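Local coordinates for protein uroporphyrinogen-III synthetase (Pseudomonas syringae pv. tomato, PDB 3RE1) that probably catalyses the cyclisation of the linear tetrapyrrole hydroxymethylbilane to uroporphyrinogen III, releasing water, in porphyrin biosynthesis, at residues Arg16-Arg21 with Glu192-Leu197; Val144-Gly149 with Val167-Leu172. All coordinates share one frame; numbering follows the deposited sequence.

How the interactions relate
Interactions 1 and 2 each pair parallel neighbouring strands, but in different sheets on opposite sides of the chain's centre. Their centres are about 34 Å apart and their nearest atoms about 16 Å, so neither touches the other. Both segments of interaction 2 fall between Arg-21 and Glu-192 in sequence: the chain starts in the first sheet, builds the second, and returns to complete the first. Interaction 1 records that return, whereas interaction 2 closes a local beta-alpha-beta unit. This is consistent with the two-domain build of uroporphyrinogen-III synthases, in which the cleft between the domains is thought to receive the substrate; neither contact includes a bound ligand.

Interaction 1: residues Arg16-Arg21 with Glu192-Leu197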
loop_
_atom_site.group_PDB
_atom_site.type_symbol
_atom_site.label_atom_id
_atom_site.label_comp_id
_atom_site.label_asym_id
_atom_site.label_seq_id
_atom_site.Cartn_x
_atom_site.Cartn_y
_atom_site.Cartn_z
ATOM N N ARG A 16 -2.988 -8.958 -21.290
ATOM C CA ARG A 16 -4.069 -7.994 -21.230
ATOM C C ARG A 16 -4.411 -7.956 -19.767
ATOM O O ARG A 16 -5.347 -8.611 -19.334
ATOM C CB ARG A 16 -5.283 -8.484 -22.041
ATOM C CG ARG A 16 -5.225 -8.286 -23.583
ATOM C CD ARG A 16 -6.026 -7.037 -23.972
ATOM N NE ARG A 16 -7.260 -7.309 -24.713
ATOM C CZ ARG A 16 -8.015 -6.357 -25.278
ATOM N NH1 ARG A 16 -7.673 -5.079 -25.200
ATOM N NH2 ARG A 16 -9.124 -6.678 -25.930
ATOM N N LEU A 17 -3.639 -7.192 -19.008
ATOM C CA LEU A 17 -3.759 -7.171 -17.564
ATOM C C LEU A 17 -4.962 -6.434 -17.032
ATOM O O LEU A 17 -5.482 -5.540 -17.678
ATOM C CB LEU A 17 -2.491 -6.574 -16.984
ATOM C CG LEU A 17 -1.279 -7.411 -17.372
ATOM C CD1 LEU A 17 -0.058 -6.746 -16.815
ATOM C CD2 LEU A 17 -1.411 -8.846 -16.827
ATOM N N LEU A 18 -5.406 -6.837 -15.852
ATOM C CA LEU A 18 -6.472 -6.158 -15.141
ATOM C C LEU A 18 -5.743 -5.484 -13.989
ATOM O O LEU A 18 -4.831 -6.078 -13.425
ATOM C CB LEU A 18 -7.460 -7.169 -14.561
ATOM C CG LEU A 18 -8.889 -6.692 -14.244
ATOM C CD1 LEU A 18 -9.434 -7.449 -13.042
ATOM C CD2 LEU A 18 -8.928 -5.248 -13.935
ATOM N N LEU A 19 -6.115 -4.244 -13.672
ATOM C CA LEU A 19 -5.467 -3.464 -12.626
ATOM C C LEU A 19 -6.549 -3.134 -11.665
ATOM O O LEU A 19 -7.641 -2.737 -12.070
ATOM C CB LEU A 19 -4.855 -2.189 -13.166
ATOM C CG LEU A 19 -3.829 -2.339 -14.295
ATOM C CD1 LEU A 19 -3.289 -0.957 -14.715
ATOM C CD2 LEU A 19 -2.714 -3.196 -13.865
ATOM N N THR A 20 -6.248 -3.324 -10.378
ATOM C CA THR A 20 -7.237 -3.121 -9.326
ATOM C C THR A 20 -6.986 -2.000 -8.307
ATOM O O THR A 20 -7.853 -1.708 -7.467
ATOM C CB THR A 20 -7.458 -4.412 -8.561
ATOM O OG1 THR A 20 -6.249 -4.751 -7.876
ATOM C CG2 THR A 20 -7.870 -5.546 -9.536
ATOM N N ARG A 21 -5.833 -1.345 -8.395
ATOM C CA ARG A 21 -5.534 -0.264 -7.464
ATOM C C ARG A 21 -6.367 1.027 -7.691
ATOM O O ARG A 21 -7.219 1.080 -8.577
ATOM C CB ARG A 21 -4.033 0.003 -7.510
ATOM C CG ARG A 21 -3.555 0.759 -8.698
ATOM C CD ARG A 21 -2.067 0.634 -8.754
ATOM N NE ARG A 21 -1.744 -0.737 -9.089
ATOM C CZ ARG A 21 -0.571 -1.322 -8.880
ATOM N NH1 ARG A 21 0.425 -0.656 -8.326
ATOM N NH2 ARG A 21 -0.411 -2.591 -9.228
ATOM N N GLU A 192 -13.026 -7.490 -22.155
ATOM C CA GLU A 192 -11.714 -6.884 -22.386
ATOM C C GLU A 192 -10.642 -7.922 -22.712
ATOM O O GLU A 192 -9.509 -7.571 -23.066
ATOM C CB GLU A 192 -11.269 -6.041 -21.203
ATOM C CG GLU A 192 -12.043 -4.782 -21.045
ATOM C CD GLU A 192 -12.143 -4.005 -22.353
ATOM O OE1 GLU A 192 -11.095 -3.701 -22.965
ATOM O OE2 GLU A 192 -13.272 -3.690 -22.774
ATOM N N ARG A 193 -11.003 -9.194 -22.582
ATOM C CA ARG A 193 -10.116 -10.294 -22.955
ATOM C C ARG A 193 -8.908 -10.398 -22.062
ATOM O O ARG A 193 -7.845 -10.787 -22.526
ATOM C CB ARG A 193 -9.625 -10.078 -24.387
ATOM C CG ARG A 193 -9.690 -11.272 -25.303
ATOM C CD ARG A 193 -10.676 -11.055 -26.437
ATOM N NE ARG A 193 -10.586 -9.716 -26.999
ATOM C CZ ARG A 193 -9.552 -9.270 -27.697
ATOM N NH1 ARG A 193 -8.498 -10.058 -27.920
ATOM N NH2 ARG A 193 -9.581 -8.038 -28.179
ATOM N N LEU A 194 -9.054 -10.033 -20.789
ATOM C CA LEU A 194 -7.908 -9.995 -19.874
ATOM C C LEU A 194 -7.461 -11.394 -19.526
ATOM O O LEU A 194 -8.278 -12.243 -19.188
ATOM C CB LEU A 194 -8.244 -9.237 -18.587
ATOM C CG LEU A 194 -8.418 -7.709 -18.565
ATOM C CD1 LEU A 194 -7.696 -7.052 -19.707
ATOM C CD2 LEU A 194 -9.875 -7.292 -18.556
ATOM N N ASN A 195 -6.160 -11.628 -19.594
ATOM C CA ASN A 195 -5.601 -12.930 -19.229
ATOM C C ASN A 195 -4.589 -12.800 -18.062
ATOM O O ASN A 195 -3.689 -13.611 -17.907
ATOM C CB ASN A 195 -4.922 -13.555 -20.452
ATOM C CG ASN A 195 -3.822 -12.660 -21.001
ATOM O OD1 ASN A 195 -3.809 -11.442 -20.750
ATOM N ND2 ASN A 195 -2.887 -13.249 -21.730
ATOM N N GLY A 196 -4.738 -11.770 -17.254
ATOM C CA GLY A 196 -3.849 -11.582 -16.126
ATOM C C GLY A 196 -4.489 -10.650 -15.110
ATOM O O GLY A 196 -5.229 -9.718 -15.470
ATOM N N LEU A 197 -4.206 -10.894 -13.836
ATOM C CA LEU A 197 -4.806 -10.098 -12.774
ATOM C C LEU A 197 -3.733 -9.536 -11.881
ATOM O O LEU A 197 -2.808 -10.248 -11.492
ATOM C CB LEU A 197 -5.779 -10.957 -11.950
ATOM C CG LEU A 197 -6.812 -11.757 -12.758
ATOM C CD1 LEU A 197 -7.515 -12.810 -11.871
ATOM C CD2 LEU A 197 -7.831 -10.824 -13.398
#
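Asn-195 grips Arg-16 where strands 16-19 and 196-198, distant in sequence, run side by side in the five-stranded parallel sheet of an alpha/beta domain. Asn-195 OD1 takes the backbone N-H of Arg-16 at 2.7 Å, nearly straight (167°) and in the carbonyl plane. A chi1 of 58° sets Asn-195 CG between its own N and carbonyl carbon, bringing OD1 to that N-H. Further along the strands, Leu-18 N donates to Gly-196 O at 2.9 Å, a bent bond with the donor tilted out of the carbonyl plane. On one face of the sheet Leu-17 CD2 rests against the glycine backbone, 3.7 Å from Gly-196 CA. On the other face Leu-197 CD2 lies across the Leu-18 side chain, 3.8 Å from its CD1, while Leu-18 CB is flanked by Leu-194 CG at 4.2 Å. The bent Arg-16 side chain turns over the end of helix 186-191, which Arg-193 closes in a Schellman motif. Glu-192 O sits over one face of the Arg-16 guanidinium, 2.9 Å from CZ, with no N-H aimed at it. The Arg-193 guanidinium is modelled implausibly near, its plane turned 59° from that of Arg-16; the placing of these two like-charged tips is doubtful. Phe-39 makes a cation-pi contact with Arg-16. The Asn-195 amide is held at its other end too: ND2 donates to Ala-14 O.

Interaction 2: residues Val144-Gly149 with Val167-Leu172; sequences VLIMRG and VDYLPL
Tyr-169 CG stands anti to its carbonyl carbon (chi1 -70°), and Arg-148, bent at chi2 (92°) and again at chi3, folds its guanidinium flat over the tyrosine ring. CZ lies 3.6 Å from the ring centroid, almost on the ring normal, and the planes differ by only 13°, a stacked cation-pi pair. NE covers the CD1-CE1 side and NH2 reaches over Tyr-169 CZ, 3.5 Å away. Glu-154 ties the two tips together: OE2 forms a salt bridge with Arg-148 NH2 and OE1 a hydrogen bond with Tyr-169 OH, which should fix the rotation of both groups and balance the buried cation. Beside the ring, Ile-146 CB lies 3.6 Å from Tyr-169 CD1, and Ile-146 CD1 presses on Val-167 CG1 at 3.3 Å. Strands 143-148 and 166-176 are joined by a beta-alpha-beta crossover through helix 155-162, whose Ala-157 and Leu-160 pack on the Val-167 and Tyr-169 face. Five backbone bonds join the parallel pair, from Asp-168 N to Val-144 O at 3.1 Å, through a weak one from Arg-148 N to Leu-170 O, to Leu-172 N on Arg-148 O at 2.8 Å. On the opposite face of the sheet, Met-147 and Leu-170 run side by side, Met-147 CG reaching Leu-170 CD2 at 3.4 Å; Leu-172 CD1 comes in across Met-147 CB, under helix 75-88. On that same face Asp-168 OD2 forms a salt bridge with Arg-143 NH2.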
loop_
_atom_site.group_PDB
_atom_site.type_symbol
_atom_site.label_atom_id
_atom_site.label_comp_id
_atom_site.label_asym_id
_atom_site.label_seq_id
_atom_site.Cartn_x
_atom_site.Cartn_y
_atom_site.Cartn_z
ATOM N N VAL A 144 7.070 5.653 20.101
ATOM C CA VAL A 144 7.083 6.074 18.712
ATOM C C VAL A 144 5.662 6.210 18.215
ATOM O O VAL A 144 4.780 5.484 18.657
ATOM C CB VAL A 144 7.816 5.094 17.813
ATOM C CG1 VAL A 144 9.224 4.898 18.299
ATOM C CG2 VAL A 144 7.067 3.766 17.787
ATOM N N LEU A 145 5.432 7.169 17.329
ATOM C CA LEU A 145 4.082 7.394 16.817
ATOM C C LEU A 145 4.088 6.954 15.393
ATOM O O LEU A 145 5.012 7.292 14.647
ATOM C CB LEU A 145 3.689 8.878 16.875
ATOM C CG LEU A 145 2.282 9.199 16.362
ATOM C CD1 LEU A 145 1.225 8.491 17.186
ATOM C CD2 LEU A 145 2.052 10.625 16.494
ATOM N N ILE A 146 3.085 6.179 15.011
ATOM C CA ILE A 146 3.033 5.644 13.643
ATOM C C ILE A 146 1.798 6.212 12.985
ATOM O O ILE A 146 0.654 6.045 13.483
ATOM C CB ILE A 146 2.980 4.069 13.622
ATOM C CG1 ILE A 146 4.317 3.513 14.099
ATOM C CG2 ILE A 146 2.653 3.546 12.236
ATOM C CD1 ILE A 146 4.344 2.006 14.375
ATOM N N MET A 147 2.019 6.920 11.886
ATOM C CA MET A 147 0.898 7.511 11.154
ATOM C C MET A 147 0.585 6.611 9.966
ATOM O O MET A 147 1.466 6.278 9.152
ATOM C CB MET A 147 1.252 8.925 10.735
ATOM C CG MET A 147 1.318 9.877 11.935
ATOM S SD MET A 147 1.670 11.555 11.506
ATOM C CE MET A 147 2.388 12.112 13.022
ATOM N N ARG A 148 -0.669 6.184 9.885
ATOM C CA ARG A 148 -1.063 5.290 8.829
ATOM C C ARG A 148 -2.567 5.295 8.600
ATOM O O ARG A 148 -3.272 6.217 9.033
ATOM C CB ARG A 148 -0.566 3.865 9.147
ATOM C CG ARG A 148 -0.480 3.527 10.608
ATOM C CD ARG A 148 -1.718 2.896 11.168
ATOM N NE ARG A 148 -1.496 1.478 11.471
ATOM C CZ ARG A 148 -2.389 0.692 12.069
ATOM N NH1 ARG A 148 -3.582 1.165 12.442
ATOM N NH2 ARG A 148 -2.102 -0.571 12.288
ATOM N N GLY A 149 -3.037 4.240 7.921
ATOM C CA GLY A 149 -4.447 4.045 7.621
ATOM C C GLY A 149 -5.268 3.624 8.814
ATOM O O GLY A 149 -4.786 3.597 9.938
ATOM N N VAL A 167 4.410 2.075 21.255
ATOM C CA VAL A 167 3.970 2.473 19.937
ATOM C C VAL A 167 2.477 2.809 19.964
ATOM O O VAL A 167 1.647 2.026 20.481
ATOM C CB VAL A 167 4.173 1.357 18.957
ATOM C CG1 VAL A 167 3.696 1.798 17.564
ATOM C CG2 VAL A 167 5.633 0.890 18.945
ATOM N N ASP A 168 2.140 3.975 19.409
ATOM C CA ASP A 168 0.749 4.414 19.268
ATOM C C ASP A 168 0.457 4.717 17.801
ATOM O O ASP A 168 1.376 4.970 16.998
ATOM C CB ASP A 168 0.505 5.667 20.104
ATOM C CG ASP A 168 0.460 5.373 21.591
ATOM O OD1 ASP A 168 -0.260 4.426 21.969
ATOM O OD2 ASP A 168 1.125 6.077 22.384
ATOM N N TYR A 169 -0.815 4.711 17.440
ATOM C CA TYR A 169 -1.181 4.930 16.054
ATOM C C TYR A 169 -1.959 6.193 15.909
ATOM O O TYR A 169 -2.649 6.616 16.825
ATOM C CB TYR A 169 -2.026 3.782 15.510
ATOM C CG TYR A 169 -1.266 2.472 15.315
ATOM C CD1 TYR A 169 -0.124 2.397 14.505
ATOM C CD2 TYR A 169 -1.709 1.296 15.930
ATOM C CE1 TYR A 169 0.544 1.191 14.327
ATOM C CE2 TYR A 169 -1.048 0.091 15.751
ATOM C CZ TYR A 169 0.067 0.044 14.948
ATOM O OH TYR A 169 0.682 -1.166 14.774
ATOM N N LEU A 170 -1.844 6.796 14.734
ATOM C CA LEU A 170 -2.584 7.996 14.399
ATOM C C LEU A 170 -3.157 7.733 13.018
ATOM O O LEU A 170 -2.508 7.999 12.009
ATOM C CB LEU A 170 -1.640 9.190 14.375
ATOM C CG LEU A 170 -2.274 10.528 13.993
ATOM C CD1 LEU A 170 -3.128 11.085 15.110
ATOM C CD2 LEU A 170 -1.195 11.486 13.600
ATOM N N PRO A 171 -4.355 7.152 12.955
ATOM C CA PRO A 171 -4.985 6.856 11.671
ATOM C C PRO A 171 -5.404 8.147 10.940
ATOM O O PRO A 171 -6.300 8.868 11.368
ATOM C CB PRO A 171 -6.177 6.006 12.078
ATOM C CG PRO A 171 -6.561 6.588 13.423
ATOM C CD PRO A 171 -5.230 6.773 14.082
ATOM N N LEU A 172 -4.748 8.434 9.835
ATOM C CA LEU A 172 -5.050 9.632 9.047
ATOM C C LEU A 172 -6.065 9.449 7.908
ATOM O O LEU A 172 -6.462 10.411 7.258
ATOM C CB LEU A 172 -3.752 10.160 8.469
ATOM C CG LEU A 172 -2.767 10.531 9.561
ATOM C CD1 LEU A 172 -1.391 10.822 8.959
ATOM C CD2 LEU A 172 -3.299 11.727 10.324
#